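Local structure of penicillin-binding protein PbpB (Mycobacterium tuberculosis, 6KGU) at residues A16-I21 with D124-P129; D144-L149 with S154-L159; I412-T415 with S421-E424. The protein synthesises cross-linked peptidoglycan from lipid intermediates and, as a penicillin-binding transpeptidase, is inactivated by beta-lactams such as aztreonam. All blocks are in the same frame, centred on the assembly; numbering follows the deposited sequence. Where two conformers were deposited one is given.

Overall arrangement
All three contacts lie on the same side of the chain's centre, around the mixed sheet that joins strands of the dimerisation and transpeptidase domains, and away from the aztreonam pocket with Ser269, probably the acyl-ester nucleophile. Contact 1 and contact 2 have centres about 10 Å apart and are joined by a salt bridge from Arg18 NH1 to Asp156 OD1 at 2.7 Å. Contact 3 has its centre about 18 Å from each of the others. It touches contact 2 where Leu155 CD1 packs on Ile412 CD1 at 3.7 Å. Between contacts 1 and 3 the nearest atoms remain about 7 Å apart, although both reach that sheet.

Contact 1 (A16-I21 with D124-P129); sequences AARGSI and DLRQYP
Arg126, on edge strand 122-127 of the mixed sheet in the dimerisation domain, reaches toward the loop that leads into strand 21-22, where its guanidinium takes hold of Gly19. The grip is end-on: NH1 and NH2 of Arg126 both donate to Gly19 O, each at 2.9 Å. NH2 lies in the carbonyl plane of Gly19, whereas NH1 stands above it, 39° out; both bonds are bent because they converge on a single acceptor. The bend of the Arg126 chain at chi2 (62°) turns its end to the loop. NH1 also hydrogen-bonds Thr32 OG1 of strand 28-36, and NE forms a salt bridge with Glu152 OE2, which accepts from Tyr128 OH as well.

Arg18 crosses Arg126 at about a right angle. Its CD sits over the centre of the Arg126 guanidinium, 3.7 Å above the plane, and the two guanidinium planes are 81° apart. The close positive charges are probably offset by Glu152, which bridges Arg126 NE and Arg18 NH2, and by Asp156, which pairs with Arg18 NH1. Ile21 adds a looser contact, CG1 to Arg126 NH2 at 4.1 Å.

Water takes up several remaining polar atoms of the loop. One molecule gives a hydrogen to Arg18 O and accepts a weak bond from Arg126 NH1. Another ties the two segments together at the Asp124 end: it accepts from Arg18 N at 2.8 Å and donates to Asp124 OD2 at 2.7 Å.

Contact 2 (D144-L149 with S154-L159); sequences DGHGLL and SLDAVL
His146 and Gly147 both donate to the carboxylate of Asp156, one to each oxygen. The imidazole ND1 of His146 reaches Asp156 OD2 at 2.7 Å in an almost straight bond (173°); OD2 lies in the ring plane and receives the hydrogen on its syn lone pair. This His-carboxylate bond might stabilise a positive imidazole. The backbone N of Gly147 approaches the other oxygen from above the carboxylate plane, at 2.9 Å from Asp156 OD1. The Asp156 carboxylate swings away from its own backbone N (chi1 -174°), extending across to the His146 ring and the Gly147 N-H.

In the second shell, Asp144 OD1 accepts from His146 N at 3.0 Å, an Asx turn that shapes the chain just before the histidine. Asp156 OD1 also forms a salt bridge with Arg18 NH1, which carries the contact into the neighbouring loop.

Asp156 stands in the first turn of helix 156-160, directly after Leu155 at the N-cap position, where helix 150-154 has ended. The contact thus pins the start of this helix to the beginning of strand 147-149, itself paired with strand 140-141, with a classic bulge where Leu148 and Leu149 both face Gly140, while Leu155, Val158 and Leu159 pack on Val193 of strand 192-195.

Contact 3 (I412-T415 with S421-E424); sequences IKAT and SRTE
The guanidinium of Arg422 has Ala414 CB of the partner strand set obliquely against it, 3.5 Å from Arg422 NE, and the carboxylate of Glu424 at its edge, with Glu424 CD in its plane. Arg422 NE and Glu424 OE2 form a salt bridge on the syn lone pair, modelled at 2.5 Å, a length short enough to be doubtful; Arg422 NH2 to Glu424 OE1 is a weak bond. The methyl of Ala414 packs against this charged pair made within strand 422-424, its CB touching Glu424 OE2 at 3.7 Å, and lies closer still to Thr423 O, 3.3 Å from Ala414 CB. Glu424 bends at chi2 (-58°), which folds its carboxylate back to this methyl and to Arg422.

The backbones form a beta hairpin of antiparallel strands. Thr415 and Thr423 make a hydrogen-bonded pair: Thr415 N to Thr423 O at 3.1 Å and Thr423 N to Thr415 O at 3.0 Å, the second nearly along the C=O axis. Ala414 and Glu424 make the neighbouring non-hydrogen-bonded pair. On its other side strand 412-416 carries a classic bulge, Lys413 and Ala414 both facing Val194 of strand 192-195; strand 422-424 is an edge strand of the sheet.

Lys413 runs alongside Glu424, and the NZ of Lys413 forms a salt bridge with Glu232. A water accepts from Lys413 NZ at 2.8 Å and donates to Glu424 OE1 at 2.7 Å. On the threonine face, another water donates to Thr423 O and hydrogen-bonds Thr415 OG1. The charges of this surface hairpin thus meet partly through water: Glu424 is likely held as a carboxylate by Arg422 and by the solvent link to Lys413.

Contact 1 (A16-I21 with D124-P129)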
loop_
_atom_site.group_PDB
_atom_site.type_symbol
_atom_site.label_atom_id
_atom_site.label_comp_id
_atom_site.label_asym_id
_atom_site.label_seq_id
_atom_site.Cartn_x
_atom_site.Cartn_y
_atom_site.Cartn_z
ATOM N N ALA A 16 -28.759 -23.254 -8.634
ATOM C CA ALA A 16 -27.370 -23.067 -9.038
ATOM C C ALA A 16 -26.437 -23.310 -7.855
ATOM O O ALA A 16 -26.725 -22.911 -6.723
ATOM C CB ALA A 16 -27.157 -21.662 -9.586
ATOM N N ALA A 17 -25.314 -23.968 -8.119
ATOM C CA ALA A 17 -24.302 -24.216 -7.099
ATOM C C ALA A 17 -23.320 -23.046 -7.038
ATOM O O ALA A 17 -22.779 -22.625 -8.068
ATOM C CB ALA A 17 -23.556 -25.520 -7.387
ATOM N N ARG A 18 -23.078 -22.539 -5.833
ATOM C CA ARG A 18 -22.215 -21.375 -5.677
ATOM C C ARG A 18 -20.784 -21.691 -6.091
ATOM O O ARG A 18 -20.247 -22.755 -5.780
ATOM C CB ARG A 18 -22.245 -20.871 -4.235
ATOM C CG ARG A 18 -21.608 -19.490 -4.067
ATOM C CD ARG A 18 -21.919 -18.898 -2.698
ATOM N NE ARG A 18 -21.354 -17.555 -2.537
ATOM C CZ ARG A 18 -21.960 -16.446 -2.949
ATOM N NH1 ARG A 18 -23.150 -16.519 -3.557
ATOM N NH2 ARG A 18 -21.382 -15.268 -2.767
ATOM N N GLY A 19 -20.170 -20.760 -6.807
ATOM C CA GLY A 19 -18.783 -20.917 -7.184
ATOM C C GLY A 19 -17.835 -20.651 -6.022
ATOM O O GLY A 19 -18.203 -20.140 -4.960
ATOM N N SER A 20 -16.581 -21.024 -6.225
ATOM C CA SER A 20 -15.544 -20.903 -5.211
ATOM C C SER A 20 -14.732 -19.628 -5.404
ATOM O O SER A 20 -14.732 -19.018 -6.473
ATOM C CB SER A 20 -14.607 -22.116 -5.249
ATOM O OG SER A 20 -15.298 -23.305 -4.916
ATOM N N ILE A 21 -14.018 -19.242 -4.349
ATOM C CA ILE A 21 -13.026 -18.174 -4.395
ATOM C C ILE A 21 -11.690 -18.816 -4.042
ATOM O O ILE A 21 -11.547 -19.388 -2.956
ATOM C CB ILE A 21 -13.358 -17.023 -3.422
ATOM C CG1 ILE A 21 -14.724 -16.399 -3.738
ATOM C CG2 ILE A 21 -12.234 -15.966 -3.443
ATOM C CD1 ILE A 21 -15.195 -15.337 -2.734
ATOM N N ASP A 124 -26.894 -25.669 1.557
ATOM C CA ASP A 124 -25.508 -25.527 1.133
ATOM C C ASP A 124 -24.717 -24.784 2.201
ATOM O O ASP A 124 -25.148 -23.731 2.675
ATOM C CB ASP A 124 -25.443 -24.780 -0.196
ATOM C CG ASP A 124 -25.757 -25.674 -1.381
ATOM O OD1 ASP A 124 -26.303 -26.778 -1.173
ATOM O OD2 ASP A 124 -25.460 -25.272 -2.524
ATOM N N LEU A 125 -23.566 -25.338 2.585
ATOM C CA LEU A 125 -22.724 -24.778 3.639
ATOM C C LEU A 125 -21.477 -24.152 3.027
ATOM O O LEU A 125 -20.706 -24.836 2.349
ATOM C CB LEU A 125 -22.318 -25.851 4.645
ATOM C CG LEU A 125 -23.434 -26.691 5.255
ATOM C CD1 LEU A 125 -22.840 -27.680 6.250
ATOM C CD2 LEU A 125 -24.462 -25.786 5.913
ATOM N N ARG A 126 -21.272 -22.864 3.283
ATOM C CA ARG A 126 -20.067 -22.182 2.833
ATOM C C ARG A 126 -18.910 -22.517 3.770
ATOM O O ARG A 126 -19.064 -22.481 4.994
ATOM C CB ARG A 126 -20.304 -20.671 2.785
ATOM C CG ARG A 126 -19.306 -19.918 1.919
ATOM C CD ARG A 126 -19.396 -20.385 0.460
ATOM N NE ARG A 126 -18.752 -19.448 -0.461
ATOM C CZ ARG A 126 -18.415 -19.732 -1.714
ATOM N NH1 ARG A 126 -18.661 -20.942 -2.205
ATOM N NH2 ARG A 126 -17.819 -18.805 -2.468
ATOM N N GLN A 127 -17.762 -22.863 3.196
ATOM C CA GLN A 127 -16.579 -23.265 3.947
ATOM C C GLN A 127 -15.475 -22.236 3.761
ATOM O O GLN A 127 -15.197 -21.829 2.631
ATOM C CB GLN A 127 -16.074 -24.633 3.477
ATOM C CG GLN A 127 -17.132 -25.712 3.518
ATOM C CD GLN A 127 -17.592 -25.991 4.924
ATOM O OE1 GLN A 127 -18.735 -25.741 5.275
ATOM N NE2 GLN A 127 -16.695 -26.499 5.744
ATOM N N TYR A 128 -14.825 -21.851 4.866
ATOM C CA TYR A 128 -13.687 -20.933 4.858
ATOM C C TYR A 128 -12.546 -21.675 5.533
ATOM O O TYR A 128 -12.308 -21.501 6.733
ATOM C CB TYR A 128 -14.003 -19.608 5.565
ATOM C CG TYR A 128 -15.119 -18.850 4.888
ATOM C CD1 TYR A 128 -14.866 -18.062 3.768
ATOM C CD2 TYR A 128 -16.434 -18.956 5.340
ATOM C CE1 TYR A 128 -15.896 -17.386 3.121
ATOM C CE2 TYR A 128 -17.471 -18.292 4.700
ATOM C CZ TYR A 128 -17.193 -17.508 3.592
ATOM O OH TYR A 128 -18.211 -16.833 2.954
ATOM N N PRO A 129 -11.849 -22.546 4.804
ATOM C CA PRO A 129 -10.849 -23.403 5.454
ATOM C C PRO A 129 -9.727 -22.622 6.115
ATOM O O PRO A 129 -9.121 -23.135 7.060
ATOM C CB PRO A 129 -10.332 -24.278 4.303
ATOM C CG PRO A 129 -10.603 -23.461 3.067
ATOM C CD PRO A 129 -11.909 -22.764 3.348
HETATM O O HOH W 1 -24.918 -22.945 -3.776
HETATM O O HOH W 2 -18.007 -23.506 -4.219
#

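Contact 2 (D144-L149 with S154-L159)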
loop_
_atom_site.group_PDB
_atom_site.type_symbol
_atom_site.label_atom_id
_atom_site.label_comp_id
_atom_site.label_asym_id
_atom_site.label_seq_id
_atom_site.Cartn_x
_atom_site.Cartn_y
_atom_site.Cartn_z
ATOM N N ASP A 144 -28.997 -16.884 3.554
ATOM C CA ASP A 144 -29.549 -17.463 2.335
ATOM C C ASP A 144 -28.479 -18.006 1.384
ATOM O O ASP A 144 -28.811 -18.436 0.276
ATOM C CB ASP A 144 -30.428 -16.425 1.622
ATOM C CG ASP A 144 -29.629 -15.269 1.031
ATOM O OD1 ASP A 144 -28.456 -15.063 1.424
ATOM O OD2 ASP A 144 -30.192 -14.541 0.178
ATOM N N GLY A 145 -27.211 -18.005 1.786
ATOM C CA GLY A 145 -26.153 -18.481 0.917
ATOM C C GLY A 145 -25.694 -17.491 -0.132
ATOM O O GLY A 145 -24.890 -17.858 -0.998
ATOM N N HIS A 146 -26.193 -16.259 -0.105
ATOM C CA HIS A 146 -25.658 -15.183 -0.925
ATOM C C HIS A 146 -24.644 -14.368 -0.130
ATOM O O HIS A 146 -24.542 -14.475 1.097
ATOM C CB HIS A 146 -26.781 -14.286 -1.448
ATOM C CG HIS A 146 -27.559 -14.910 -2.562
ATOM N ND1 HIS A 146 -27.287 -14.656 -3.890
ATOM C CD2 HIS A 146 -28.559 -15.824 -2.547
ATOM C CE1 HIS A 146 -28.109 -15.364 -4.645
ATOM N NE2 HIS A 146 -28.890 -16.080 -3.855
ATOM N N GLY A 147 -23.900 -13.532 -0.848
ATOM C CA GLY A 147 -22.856 -12.757 -0.206
ATOM C C GLY A 147 -23.435 -11.826 0.845
ATOM O O GLY A 147 -24.513 -11.253 0.669
ATOM N N LEU A 148 -22.728 -11.711 1.964
ATOM C CA LEU A 148 -23.035 -10.731 3.003
ATOM C C LEU A 148 -22.154 -9.491 2.912
ATOM O O LEU A 148 -22.651 -8.366 3.020
ATOM C CB LEU A 148 -22.879 -11.373 4.392
ATOM C CG LEU A 148 -23.300 -10.495 5.580
ATOM C CD1 LEU A 148 -24.778 -10.129 5.486
ATOM C CD2 LEU A 148 -22.989 -11.166 6.918
ATOM N N LEU A 149 -20.854 -9.662 2.705
ATOM C CA LEU A 149 -19.942 -8.536 2.540
ATOM C C LEU A 149 -18.696 -9.041 1.819
ATOM O O LEU A 149 -18.570 -10.233 1.511
ATOM C CB LEU A 149 -19.611 -7.869 3.890
ATOM C CG LEU A 149 -18.676 -8.592 4.871
ATOM C CD1 LEU A 149 -18.378 -7.710 6.083
ATOM C CD2 LEU A 149 -19.223 -9.927 5.326
ATOM N N SER A 154 -19.879 -8.431 -3.417
ATOM C CA SER A 154 -19.696 -7.593 -4.603
ATOM C C SER A 154 -19.593 -8.425 -5.872
ATOM O O SER A 154 -19.938 -7.940 -6.949
ATOM C CB SER A 154 -18.453 -6.708 -4.457
ATOM O OG SER A 154 -17.260 -7.487 -4.459
ATOM N N LEU A 155 -19.109 -9.666 -5.775
ATOM C CA LEU A 155 -19.111 -10.585 -6.903
ATOM C C LEU A 155 -20.207 -11.649 -6.800
ATOM O O LEU A 155 -20.085 -12.712 -7.416
ATOM C CB LEU A 155 -17.739 -11.256 -7.035
ATOM C CG LEU A 155 -16.607 -10.271 -7.351
ATOM C CD1 LEU A 155 -15.286 -10.999 -7.562
ATOM C CD2 LEU A 155 -16.971 -9.412 -8.569
ATOM N N ASP A 156 -21.270 -11.393 -6.033
ATOM C CA ASP A 156 -22.261 -12.433 -5.779
ATOM C C ASP A 156 -22.894 -12.945 -7.070
ATOM O O ASP A 156 -23.107 -14.153 -7.223
ATOM C CB ASP A 156 -23.335 -11.909 -4.830
ATOM C CG ASP A 156 -24.302 -12.979 -4.405
ATOM O OD1 ASP A 156 -23.859 -13.949 -3.735
ATOM O OD2 ASP A 156 -25.502 -12.833 -4.719
ATOM N N ALA A 157 -23.194 -12.049 -8.012
ATOM C CA ALA A 157 -23.807 -12.487 -9.265
ATOM C C ALA A 157 -22.907 -13.462 -10.009
ATOM O O ALA A 157 -23.382 -14.465 -10.553
ATOM C CB ALA A 157 -24.135 -11.282 -10.147
ATOM N N VAL A 158 -21.597 -13.204 -10.015
ATOM C CA VAL A 158 -20.654 -14.138 -10.629
ATOM C C VAL A 158 -20.609 -15.445 -9.847
ATOM O O VAL A 158 -20.579 -16.537 -10.430
ATOM C CB VAL A 158 -19.255 -13.493 -10.730
ATOM C CG1 VAL A 158 -18.258 -14.473 -11.308
ATOM C CG2 VAL A 158 -19.309 -12.225 -11.577
ATOM N N LEU A 159 -20.594 -15.355 -8.514
ATOM C CA LEU A 159 -20.464 -16.539 -7.675
ATOM C C LEU A 159 -21.778 -17.311 -7.538
ATOM O O LEU A 159 -21.756 -18.545 -7.404
ATOM C CB LEU A 159 -19.949 -16.126 -6.285
ATOM C CG LEU A 159 -18.495 -15.616 -6.216
ATOM C CD1 LEU A 159 -18.240 -14.845 -4.909
ATOM C CD2 LEU A 159 -17.511 -16.798 -6.364
#

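Contact 3 (I412-T415 with S421-E424)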
loop_
_atom_site.group_PDB
_atom_site.type_symbol
_atom_site.label_atom_id
_atom_site.label_comp_id
_atom_site.label_asym_id
_atom_site.label_seq_id
_atom_site.Cartn_x
_atom_site.Cartn_y
_atom_site.Cartn_z
ATOM N N ILE A 412 -8.500 -9.406 -8.895
ATOM C CA ILE A 412 -9.153 -10.487 -9.625
ATOM C C ILE A 412 -8.220 -10.890 -10.757
ATOM O O ILE A 412 -7.952 -10.088 -11.655
ATOM C CB ILE A 412 -10.517 -10.069 -10.184
ATOM C CG1 ILE A 412 -11.337 -9.296 -9.152
ATOM C CG2 ILE A 412 -11.264 -11.313 -10.660
ATOM C CD1 ILE A 412 -11.679 -10.097 -7.939
ATOM N N LYS A 413 -7.724 -12.131 -10.719
ATOM C CA LYS A 413 -6.858 -12.595 -11.804
ATOM C C LYS A 413 -7.663 -13.177 -12.965
ATOM O O LYS A 413 -7.325 -12.947 -14.133
ATOM C CB LYS A 413 -5.861 -13.637 -11.290
ATOM C CG LYS A 413 -4.726 -13.905 -12.283
ATOM C CD LYS A 413 -3.487 -14.452 -11.606
ATOM C CE LYS A 413 -2.352 -14.682 -12.610
ATOM N NZ LYS A 413 -2.023 -13.465 -13.398
ATOM N N ALA A 414 -8.723 -13.923 -12.670
ATOM C CA ALA A 414 -9.447 -14.667 -13.695
ATOM C C ALA A 414 -10.746 -15.196 -13.097
ATOM O O ALA A 414 -10.956 -15.158 -11.881
ATOM C CB ALA A 414 -8.599 -15.824 -14.240
ATOM N N THR A 415 -11.619 -15.684 -13.971
ATOM C CA THR A 415 -12.819 -16.404 -13.564
ATOM C C THR A 415 -12.935 -17.695 -14.363
ATOM O O THR A 415 -12.626 -17.728 -15.560
ATOM C CB THR A 415 -14.090 -15.578 -13.767
ATOM O OG1 THR A 415 -14.239 -15.283 -15.155
ATOM C CG2 THR A 415 -14.011 -14.276 -12.995
ATOM N N SER A 421 -13.663 -23.715 -18.438
ATOM C CA SER A 421 -12.909 -22.795 -19.271
ATOM C C SER A 421 -12.609 -21.516 -18.497
ATOM O O SER A 421 -13.484 -20.944 -17.840
ATOM C CB SER A 421 -13.680 -22.466 -20.543
ATOM O OG SER A 421 -14.758 -21.593 -20.265
ATOM N N ARG A 422 -11.374 -21.053 -18.606
ATOM C CA ARG A 422 -10.869 -19.960 -17.789
ATOM C C ARG A 422 -10.649 -18.724 -18.653
ATOM O O ARG A 422 -10.033 -18.810 -19.723
ATOM C CB ARG A 422 -9.576 -20.390 -17.093
ATOM C CG ARG A 422 -8.718 -19.263 -16.580
ATOM C CD ARG A 422 -7.661 -19.786 -15.628
ATOM N NE ARG A 422 -6.790 -18.704 -15.187
ATOM C CZ ARG A 422 -6.009 -18.754 -14.115
ATOM N NH1 ARG A 422 -5.993 -19.843 -13.361
ATOM N NH2 ARG A 422 -5.246 -17.709 -13.802
ATOM N N THR A 423 -11.167 -17.585 -18.191
ATOM C CA THR A 423 -10.983 -16.288 -18.837
ATOM C C THR A 423 -10.160 -15.391 -17.913
ATOM O O THR A 423 -10.587 -15.106 -16.789
ATOM C CB THR A 423 -12.336 -15.640 -19.136
ATOM O OG1 THR A 423 -13.128 -16.533 -19.927
ATOM C CG2 THR A 423 -12.167 -14.312 -19.886
ATOM N N GLU A 424 -8.985 -14.955 -18.374
ATOM C CA GLU A 424 -8.199 -14.008 -17.588
ATOM C C GLU A 424 -8.902 -12.659 -17.511
ATOM O O GLU A 424 -9.576 -12.232 -18.450
ATOM C CB GLU A 424 -6.800 -13.806 -18.181
ATOM C CG GLU A 424 -6.010 -15.071 -18.348
ATOM C CD GLU A 424 -5.823 -15.807 -17.041
ATOM O OE1 GLU A 424 -5.177 -15.252 -16.127
ATOM O OE2 GLU A 424 -6.328 -16.945 -16.931
HETATM O O HOH W 3 -3.731 -13.032 -15.589
HETATM O O HOH W 4 -14.277 -18.477 -18.478
HETATM O O HOH W 5 -12.416 -13.033 -16.092
#